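Local coordinates for protein ATP-dependent DNA ligase (Mycobacterium tuberculosis, PDB 6NHX) that joins breaks in double-stranded DNA at the expense of ATP, as the ligase part of a Ku-dependent end-joining repair enzyme, at residues Gly161-Ile166 with Lys185-Asn190; Glu275-Glu280 with Ser291-Arg296. The protein carries 1 engineered substitution. All blocks are in the same frame, centred on the assembly; numbering follows the deposited sequence.

Interaction 1 (Gly161-Ile166 with Lys185-Asn190); sequences GWEGVI and KDKHWN. With ATP (adenosine-5'-triphosphate), chain B.
Ile166 and Lys185 lie side by side on neighbouring antiparallel strands, CD1 of Ile166 resting 3.6 Å from CB of Lys185, and both serve ATP. CG1 of Ile166 packs against the adenine, 3.5 Å from C6 of ATP. The Lys185 chain, extended beyond CG, carries NZ between two phosphates, 2.7 Å from O1A and 2.8 Å from O1G of ATP. Lys187, on the same face of the sheet, brings CE close to O2A of ATP, while its CD meets CG of Glu163 at 3.8 Å. Behind these groups the backbones are tied by reciprocal bonds between Val165 and Asp186, the first from Val165 N to Asp186 O at 2.9 Å. A CB on Gly164 would run into Asp186 O and Lys187 CA. Beyond it, His188 N donates to Glu163 O (3.2 Å), and a water joins that oxygen to Trp189 N. The imidazole of His188 sets its CD2 edge against Trp162 O, and its NE2 is bonded to Ser157 of helix 150-160. Lys185, bonded to the alpha- and gamma-phosphates, and Lys187, near the alpha-phosphate without a bond, would probably offset negative charge there, consistent with preparing ATP for transfer of AMP.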
loop_
_atom_site.group_PDB
_atom_site.type_symbol
_atom_site.label_atom_id
_atom_site.label_comp_id
_atom_site.label_asym_id
_atom_site.label_seq_id
_atom_site.Cartn_x
_atom_site.Cartn_y
_atom_site.Cartn_z
ATOM N N GLY A 161 -8.841 -6.597 -10.754
ATOM C CA GLY A 161 -8.040 -5.391 -10.779
ATOM C C GLY A 161 -7.321 -5.088 -9.487
ATOM O O GLY A 161 -6.815 -3.970 -9.314
ATOM N N TRP A 162 -7.220 -6.055 -8.589
ATOM C CA TRP A 162 -6.510 -5.850 -7.343
ATOM C C TRP A 162 -4.998 -5.882 -7.568
ATOM O O TRP A 162 -4.515 -6.313 -8.617
ATOM C CB TRP A 162 -6.931 -6.919 -6.330
ATOM C CG TRP A 162 -8.402 -6.856 -5.995
ATOM C CD1 TRP A 162 -9.239 -5.791 -6.171
ATOM C CD2 TRP A 162 -9.197 -7.909 -5.446
ATOM N NE1 TRP A 162 -10.502 -6.114 -5.744
ATOM C CE2 TRP A 162 -10.502 -7.409 -5.299
ATOM C CE3 TRP A 162 -8.925 -9.220 -5.044
ATOM C CZ2 TRP A 162 -11.545 -8.181 -4.784
ATOM C CZ3 TRP A 162 -9.961 -9.986 -4.529
ATOM C CH2 TRP A 162 -11.251 -9.461 -4.399
ATOM N N GLU A 163 -4.248 -5.387 -6.576
ATOM C CA GLU A 163 -2.800 -5.235 -6.748
ATOM C C GLU A 163 -2.079 -6.580 -6.739
ATOM O O GLU A 163 -1.026 -6.727 -7.378
ATOM C CB GLU A 163 -2.231 -4.314 -5.663
ATOM C CG GLU A 163 -0.783 -3.855 -5.925
ATOM C CD GLU A 163 -0.659 -2.830 -7.061
ATOM O OE1 GLU A 163 0.390 -2.808 -7.741
ATOM O OE2 GLU A 163 -1.601 -2.049 -7.284
ATOM N N GLY A 164 -2.624 -7.574 -6.053
ATOM C CA GLY A 164 -1.928 -8.836 -5.895
ATOM C C GLY A 164 -2.638 -9.710 -4.882
ATOM O O GLY A 164 -3.846 -9.568 -4.653
ATOM N N VAL A 165 -1.867 -10.599 -4.277
ATOM C CA VAL A 165 -2.354 -11.581 -3.314
ATOM C C VAL A 165 -1.380 -11.660 -2.156
ATOM O O VAL A 165 -0.168 -11.568 -2.354
ATOM C CB VAL A 165 -2.544 -12.964 -3.981
ATOM C CG1 VAL A 165 -2.744 -14.075 -2.980
ATOM C CG2 VAL A 165 -3.678 -12.937 -4.993
ATOM N N ILE A 166 -1.902 -11.845 -0.949
ATOM C CA ILE A 166 -1.129 -12.283 0.209
ATOM C C ILE A 166 -1.583 -13.693 0.527
ATOM O O ILE A 166 -2.759 -13.910 0.856
ATOM C CB ILE A 166 -1.316 -11.391 1.450
ATOM C CG1 ILE A 166 -1.393 -9.905 1.075
ATOM C CG2 ILE A 166 -0.220 -11.719 2.493
ATOM C CD1 ILE A 166 -0.057 -9.316 0.741
ATOM N N LYS A 185 3.738 -12.327 -0.143
ATOM C CA LYS A 185 3.102 -11.266 -0.911
ATOM C C LYS A 185 3.573 -11.305 -2.360
ATOM O O LYS A 185 4.761 -11.513 -2.623
ATOM C CB LYS A 185 3.363 -9.879 -0.304
ATOM C CG LYS A 185 4.814 -9.600 0.030
ATOM C CD LYS A 185 5.029 -8.134 0.371
ATOM C CE LYS A 185 6.503 -7.829 0.574
ATOM N NZ LYS A 185 6.758 -6.358 0.688
ATOM N N ASP A 186 2.647 -11.081 -3.292
ATOM C CA ASP A 186 2.890 -11.297 -4.718
ATOM C C ASP A 186 2.012 -10.325 -5.494
ATOM O O ASP A 186 0.798 -10.314 -5.306
ATOM C CB ASP A 186 2.533 -12.758 -5.045
ATOM C CG ASP A 186 2.945 -13.188 -6.427
ATOM O OD1 ASP A 186 3.443 -12.347 -7.196
ATOM O OD2 ASP A 186 2.744 -14.382 -6.744
ATOM N N LYS A 187 2.611 -9.519 -6.370
ATOM C CA LYS A 187 1.894 -8.516 -7.147
ATOM C C LYS A 187 1.825 -8.916 -8.617
ATOM O O LYS A 187 2.739 -9.554 -9.143
ATOM C CB LYS A 187 2.597 -7.155 -7.037
ATOM C CG LYS A 187 2.607 -6.579 -5.626
ATOM C CD LYS A 187 2.837 -5.083 -5.648
ATOM C CE LYS A 187 3.611 -4.633 -4.430
ATOM N NZ LYS A 187 5.057 -4.472 -4.722
ATOM N N HIS A 188 0.751 -8.494 -9.297
ATOM C CA HIS A 188 0.617 -8.762 -10.724
ATOM C C HIS A 188 1.652 -8.011 -11.543
ATOM O O HIS A 188 2.153 -8.538 -12.542
ATOM C CB HIS A 188 -0.775 -8.381 -11.194
ATOM C CG HIS A 188 -1.847 -9.080 -10.432
ATOM N ND1 HIS A 188 -2.019 -10.444 -10.478
ATOM C CD2 HIS A 188 -2.783 -8.608 -9.574
ATOM C CE1 HIS A 188 -3.016 -10.785 -9.683
ATOM N NE2 HIS A 188 -3.495 -9.689 -9.124
ATOM N N TRP A 189 1.979 -6.781 -11.165
ATOM C CA TRP A 189 2.876 -5.939 -11.945
ATOM C C TRP A 189 4.271 -5.926 -11.351
ATOM O O TRP A 189 4.440 -5.811 -10.133
ATOM C CB TRP A 189 2.377 -4.495 -11.969
ATOM C CG TRP A 189 1.207 -4.246 -12.854
ATOM C CD1 TRP A 189 -0.115 -4.375 -12.524
ATOM C CD2 TRP A 189 1.245 -3.820 -14.219
ATOM N NE1 TRP A 189 -0.902 -4.049 -13.610
ATOM C CE2 TRP A 189 -0.089 -3.707 -14.662
ATOM C CE3 TRP A 189 2.283 -3.516 -15.113
ATOM C CZ2 TRP A 189 -0.414 -3.310 -15.953
ATOM C CZ3 TRP A 189 1.957 -3.119 -16.398
ATOM C CH2 TRP A 189 0.617 -3.021 -16.805
ATOM N N ASN A 190 5.274 -5.998 -12.232
ATOM C CA ASN A 190 6.611 -5.573 -11.851
ATOM C C ASN A 190 6.539 -4.140 -11.345
ATOM O O ASN A 190 5.825 -3.305 -11.909
ATOM C CB ASN A 190 7.522 -5.577 -13.076
ATOM C CG ASN A 190 7.818 -6.960 -13.580
ATOM O OD1 ASN A 190 7.889 -7.916 -12.808
ATOM N ND2 ASN A 190 7.996 -7.078 -14.891
HETATM P PG ATP B . 6.286 -3.770 3.314
HETATM O O1G ATP B . 6.009 -5.250 3.148
HETATM O O2G ATP B . 7.565 -3.431 4.056
HETATM O O3G ATP B . 5.081 -3.012 3.843
HETATM P PB ATP B . 5.645 -2.352 0.834
HETATM O O1B ATP B . 6.424 -2.039 -0.418
HETATM O O2B ATP B . 4.921 -1.263 1.594
HETATM O O3B ATP B . 6.594 -3.198 1.826
HETATM P PA ATP B . 4.224 -4.264 -0.820
HETATM O O1A ATP B . 5.463 -4.971 -1.279
HETATM O O2A ATP B . 3.426 -3.307 -1.666
HETATM O O3A ATP B . 4.584 -3.508 0.539
HETATM O "O5'" ATP B . 3.257 -5.336 -0.088
HETATM C "C5'" ATP B . 1.903 -5.006 0.208
HETATM C "C4'" ATP B . 1.796 -4.223 1.521
HETATM O "O4'" ATP B . 0.409 -4.133 1.843
HETATM C "C3'" ATP B . 2.470 -4.903 2.694
HETATM O "O3'" ATP B . 2.783 -3.916 3.673
HETATM C "C2'" ATP B . 1.347 -5.753 3.218
HETATM O "O2'" ATP B . 1.532 -6.125 4.591
HETATM C "C1'" ATP B . 0.131 -4.849 3.045
HETATM N N9 ATP B . -1.100 -5.614 2.763
HETATM C C8 ATP B . -2.015 -5.336 1.800
HETATM N N7 ATP B . -3.047 -6.222 1.839
HETATM C C5 ATP B . -2.785 -7.062 2.859
HETATM C C6 ATP B . -3.445 -8.230 3.426
HETATM N N6 ATP B . -4.586 -8.687 2.896
HETATM N N1 ATP B . -2.859 -8.833 4.471
HETATM C C2 ATP B . -1.711 -8.403 5.007
HETATM N N3 ATP B . -1.038 -7.345 4.528
HETATM C C4 ATP B . -1.518 -6.668 3.461
HETATM O O HOH W 1 0.285 -5.132 -9.278
#

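Interaction 2 (Glu275-Glu280 with Ser291-Arg296). With ATP (adenosine-5'-triphosphate), chain B.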
loop_
_atom_site.group_PDB
_atom_site.type_symbol
_atom_site.label_atom_id
_atom_site.label_comp_id
_atom_site.label_asym_id
_atom_site.label_seq_id
_atom_site.Cartn_x
_atom_site.Cartn_y
_atom_site.Cartn_z
ATOM N N GLU A 275 7.244 4.873 -6.476
ATOM C CA GLU A 275 7.148 3.532 -7.022
ATOM C C GLU A 275 6.251 3.567 -8.243
ATOM O O GLU A 275 5.181 4.190 -8.214
ATOM C CB GLU A 275 6.571 2.562 -5.995
ATOM C CG GLU A 275 7.592 1.604 -5.439
ATOM C CD GLU A 275 7.009 0.704 -4.379
ATOM O OE1 GLU A 275 7.689 -0.264 -3.983
ATOM O OE2 GLU A 275 5.870 0.966 -3.942
ATOM N N VAL A 276 6.694 2.920 -9.313
ATOM C CA VAL A 276 5.875 2.791 -10.504
ATOM C C VAL A 276 5.790 1.325 -10.904
ATOM O O VAL A 276 6.689 0.523 -10.623
ATOM C CB VAL A 276 6.404 3.666 -11.657
ATOM C CG1 VAL A 276 6.443 5.141 -11.227
ATOM C CG2 VAL A 276 7.766 3.208 -12.072
ATOM N N ARG A 277 4.688 0.973 -11.546
ATOM C CA ARG A 277 4.534 -0.323 -12.180
ATOM C C ARG A 277 4.996 -0.212 -13.623
ATOM O O ARG A 277 4.973 0.863 -14.215
ATOM C CB ARG A 277 3.066 -0.728 -12.176
ATOM C CG ARG A 277 2.403 -0.684 -10.799
ATOM C CD ARG A 277 0.938 -1.041 -10.912
ATOM N NE ARG A 277 0.189 -0.667 -9.718
ATOM C CZ ARG A 277 -0.368 0.521 -9.541
ATOM N NH1 ARG A 277 -0.266 1.461 -10.477
ATOM N NH2 ARG A 277 -1.029 0.764 -8.422
ATOM N N TYR A 278 5.422 -1.336 -14.188
ATOM C CA TYR A 278 5.887 -1.329 -15.566
ATOM C C TYR A 278 5.797 -2.747 -16.095
ATOM O O TYR A 278 5.760 -3.716 -15.329
ATOM C CB TYR A 278 7.328 -0.791 -15.675
ATOM C CG TYR A 278 8.358 -1.742 -15.114
ATOM C CD1 TYR A 278 9.081 -2.588 -15.947
ATOM C CD2 TYR A 278 8.600 -1.808 -13.746
ATOM C CE1 TYR A 278 10.004 -3.462 -15.437
ATOM C CE2 TYR A 278 9.525 -2.686 -13.223
ATOM C CZ TYR A 278 10.225 -3.512 -14.074
ATOM O OH TYR A 278 11.145 -4.386 -13.551
ATOM N N SER A 279 5.787 -2.862 -17.424
ATOM C CA SER A 279 5.815 -4.182 -18.040
ATOM C C SER A 279 7.248 -4.670 -18.170
ATOM O O SER A 279 7.637 -5.673 -17.563
ATOM C CB SER A 279 5.119 -4.151 -19.403
ATOM O OG SER A 279 5.682 -3.152 -20.230
ATOM N N GLU A 280 8.058 -3.954 -18.944
ATOM C CA GLU A 280 9.449 -4.322 -19.164
ATOM C C GLU A 280 10.255 -3.051 -19.373
ATOM O O GLU A 280 9.708 -1.989 -19.679
ATOM C CB GLU A 280 9.626 -5.222 -20.403
ATOM C CG GLU A 280 8.815 -6.513 -20.407
ATOM C CD GLU A 280 9.251 -7.494 -19.328
ATOM O OE1 GLU A 280 10.397 -7.380 -18.840
ATOM O OE2 GLU A 280 8.444 -8.378 -18.965
ATOM N N SER A 291 2.936 2.974 -14.742
ATOM C CA SER A 291 1.825 3.589 -14.039
ATOM C C SER A 291 2.284 3.968 -12.642
ATOM O O SER A 291 3.165 3.329 -12.061
ATOM C CB SER A 291 0.581 2.690 -13.980
ATOM O OG SER A 291 0.832 1.496 -13.263
ATOM N N TRP A 292 1.655 5.003 -12.113
ATOM C CA TRP A 292 2.021 5.610 -10.843
ATOM C C TRP A 292 1.441 4.793 -9.695
ATOM O O TRP A 292 0.221 4.619 -9.606
ATOM C CB TRP A 292 1.399 7.004 -10.846
ATOM C CG TRP A 292 1.536 7.799 -9.594
ATOM C CD1 TRP A 292 0.532 8.168 -8.742
ATOM C CD2 TRP A 292 2.730 8.389 -9.086
ATOM N NE1 TRP A 292 1.039 8.926 -7.715
ATOM C CE2 TRP A 292 2.388 9.077 -7.904
ATOM C CE3 TRP A 292 4.062 8.386 -9.502
ATOM C CZ2 TRP A 292 3.328 9.760 -7.139
ATOM C CZ3 TRP A 292 4.995 9.064 -8.738
ATOM C CH2 TRP A 292 4.623 9.741 -7.569
ATOM N N ARG A 293 2.299 4.284 -8.813
ATOM C CA ARG A 293 1.758 3.745 -7.569
ATOM C C ARG A 293 1.665 4.815 -6.490
ATOM O O ARG A 293 0.592 5.014 -5.911
ATOM C CB ARG A 293 2.539 2.512 -7.102
ATOM C CG ARG A 293 1.743 1.644 -6.137
ATOM C CD ARG A 293 2.649 0.715 -5.356
ATOM N NE ARG A 293 1.882 -0.263 -4.590
ATOM C CZ ARG A 293 2.423 -1.140 -3.753
ATOM N NH1 ARG A 293 3.740 -1.160 -3.564
ATOM N NH2 ARG A 293 1.650 -2.003 -3.109
ATOM N N GLY A 294 2.751 5.524 -6.221
ATOM C CA GLY A 294 2.725 6.638 -5.294
ATOM C C GLY A 294 4.120 6.995 -4.823
ATOM O O GLY A 294 5.110 6.388 -5.221
ATOM N N LEU A 295 4.177 8.021 -3.977
ATOM C CA LEU A 295 5.429 8.400 -3.333
ATOM C C LEU A 295 5.807 7.379 -2.268
ATOM O O LEU A 295 4.946 6.746 -1.650
ATOM C CB LEU A 295 5.309 9.783 -2.697
ATOM C CG LEU A 295 5.074 10.962 -3.647
ATOM C CD1 LEU A 295 4.988 12.257 -2.863
ATOM C CD2 LEU A 295 6.223 11.038 -4.632
ATOM N N ARG A 296 7.118 7.206 -2.063
ATOM C CA ARG A 296 7.652 6.346 -1.008
ATOM C C ARG A 296 8.491 7.228 -0.084
ATOM O O ARG A 296 9.727 7.273 -0.203
ATOM C CB ARG A 296 8.462 5.177 -1.570
ATOM C CG ARG A 296 7.675 4.159 -2.416
ATOM C CD ARG A 296 6.299 3.844 -1.835
ATOM N NE ARG A 296 6.359 3.248 -0.504
ATOM C CZ ARG A 296 6.217 1.949 -0.255
ATOM N NH1 ARG A 296 6.011 1.095 -1.252
ATOM N NH2 ARG A 296 6.282 1.500 0.992
HETATM P PG ATP B . 6.286 -3.770 3.314
HETATM O O1G ATP B . 6.009 -5.250 3.148
HETATM O O2G ATP B . 7.565 -3.431 4.056
HETATM O O3G ATP B . 5.081 -3.012 3.843
HETATM P PB ATP B . 5.645 -2.352 0.834
HETATM O O1B ATP B . 6.424 -2.039 -0.418
HETATM O O2B ATP B . 4.921 -1.263 1.594
HETATM O O3B ATP B . 6.594 -3.198 1.826
HETATM P PA ATP B . 4.224 -4.264 -0.820
HETATM O O1A ATP B . 5.463 -4.971 -1.279
HETATM O O2A ATP B . 3.426 -3.307 -1.666
HETATM O O3A ATP B . 4.584 -3.508 0.539
HETATM O "O5'" ATP B . 3.257 -5.336 -0.088
HETATM C "C5'" ATP B . 1.903 -5.006 0.208
HETATM C "C4'" ATP B . 1.796 -4.223 1.521
HETATM O "O4'" ATP B . 0.409 -4.133 1.843
HETATM C "C3'" ATP B . 2.470 -4.903 2.694
HETATM O "O3'" ATP B . 2.783 -3.916 3.673
HETATM C "C2'" ATP B . 1.347 -5.753 3.218
HETATM O "O2'" ATP B . 1.532 -6.125 4.591
HETATM C "C1'" ATP B . 0.131 -4.849 3.045
HETATM N N9 ATP B . -1.100 -5.614 2.763
HETATM C C8 ATP B . -2.015 -5.336 1.800
HETATM N N7 ATP B . -3.047 -6.222 1.839
HETATM C C5 ATP B . -2.785 -7.062 2.859
HETATM C C6 ATP B . -3.445 -8.230 3.426
HETATM N N6 ATP B . -4.586 -8.687 2.896
HETATM N N1 ATP B . -2.859 -8.833 4.471
HETATM C C2 ATP B . -1.711 -8.403 5.007
HETATM N N3 ATP B . -1.038 -7.345 4.528
HETATM C C4 ATP B . -1.518 -6.668 3.461
HETATM O O HOH W 2 6.631 -2.469 -3.016
#
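Glu275 OE2 forms salt bridges with two arginines: Arg293 NH1 lies 3.0 Å and Arg296 NH1 2.7 Å from it, reaching it from opposite faces of the carboxylate plane. Arg293 is extended from CG to NE and runs alongside Glu275, whereas Arg296 bends at chi2 and chi3 (-41° and -61°) before its guanidinium meets OE2 in plane. Both then grip ATP. Arg293 NH2 is 2.6 Å from O2A of ATP and also pairs with Asp33; Arg296 NH2 is 3.1 Å from O2B of ATP. The close-fitting part lies behind, where Glu275 N bonds to Gly294 O at 2.9 Å and Arg277 and Ser291 exchange backbone bonds. There Arg277 NH1 donates to Ser291 OG at 3.0 Å, in the guanidinium plane, Arg293 CG lies over one face of that guanidinium, and Arg277 NE forms a salt bridge with Glu163. The phosphate side is looser: a water lies between Glu275 OE1 and O1B of ATP, 2.6 Å from each, and bonds weakly to Arg293 NH1. Glu275 O receives Arg293 N and, weakly, Gly294 N, the signature of a classic beta bulge, here in the OB domain of an ATP-dependent ligase where it borders the triphosphate.

How the interactions relate
Interaction 1 closes before interaction 2 opens along the chain, and their centres lie about 13 Å apart. The first pairs strands 164-169 and 184-187 in a mixed sheet of the nucleotidyltransferase domain; the second pairs strands 273-278 and 291-295 in the antiparallel sheet of the OB domain. His188 and Trp189 carry the chain from strand 184-187 into strand 190-201 of the second sheet, which runs beside 273-278, with a probable hydrogen bond from Tyr278 N to Asn190 O (3.0 Å). Lys187 CE packs against Arg293 NH2 (3.5 Å) across the junction. Since both interactions touch ATP, they mark the closed domain conformation, with OB-domain arginines brought onto the phosphates.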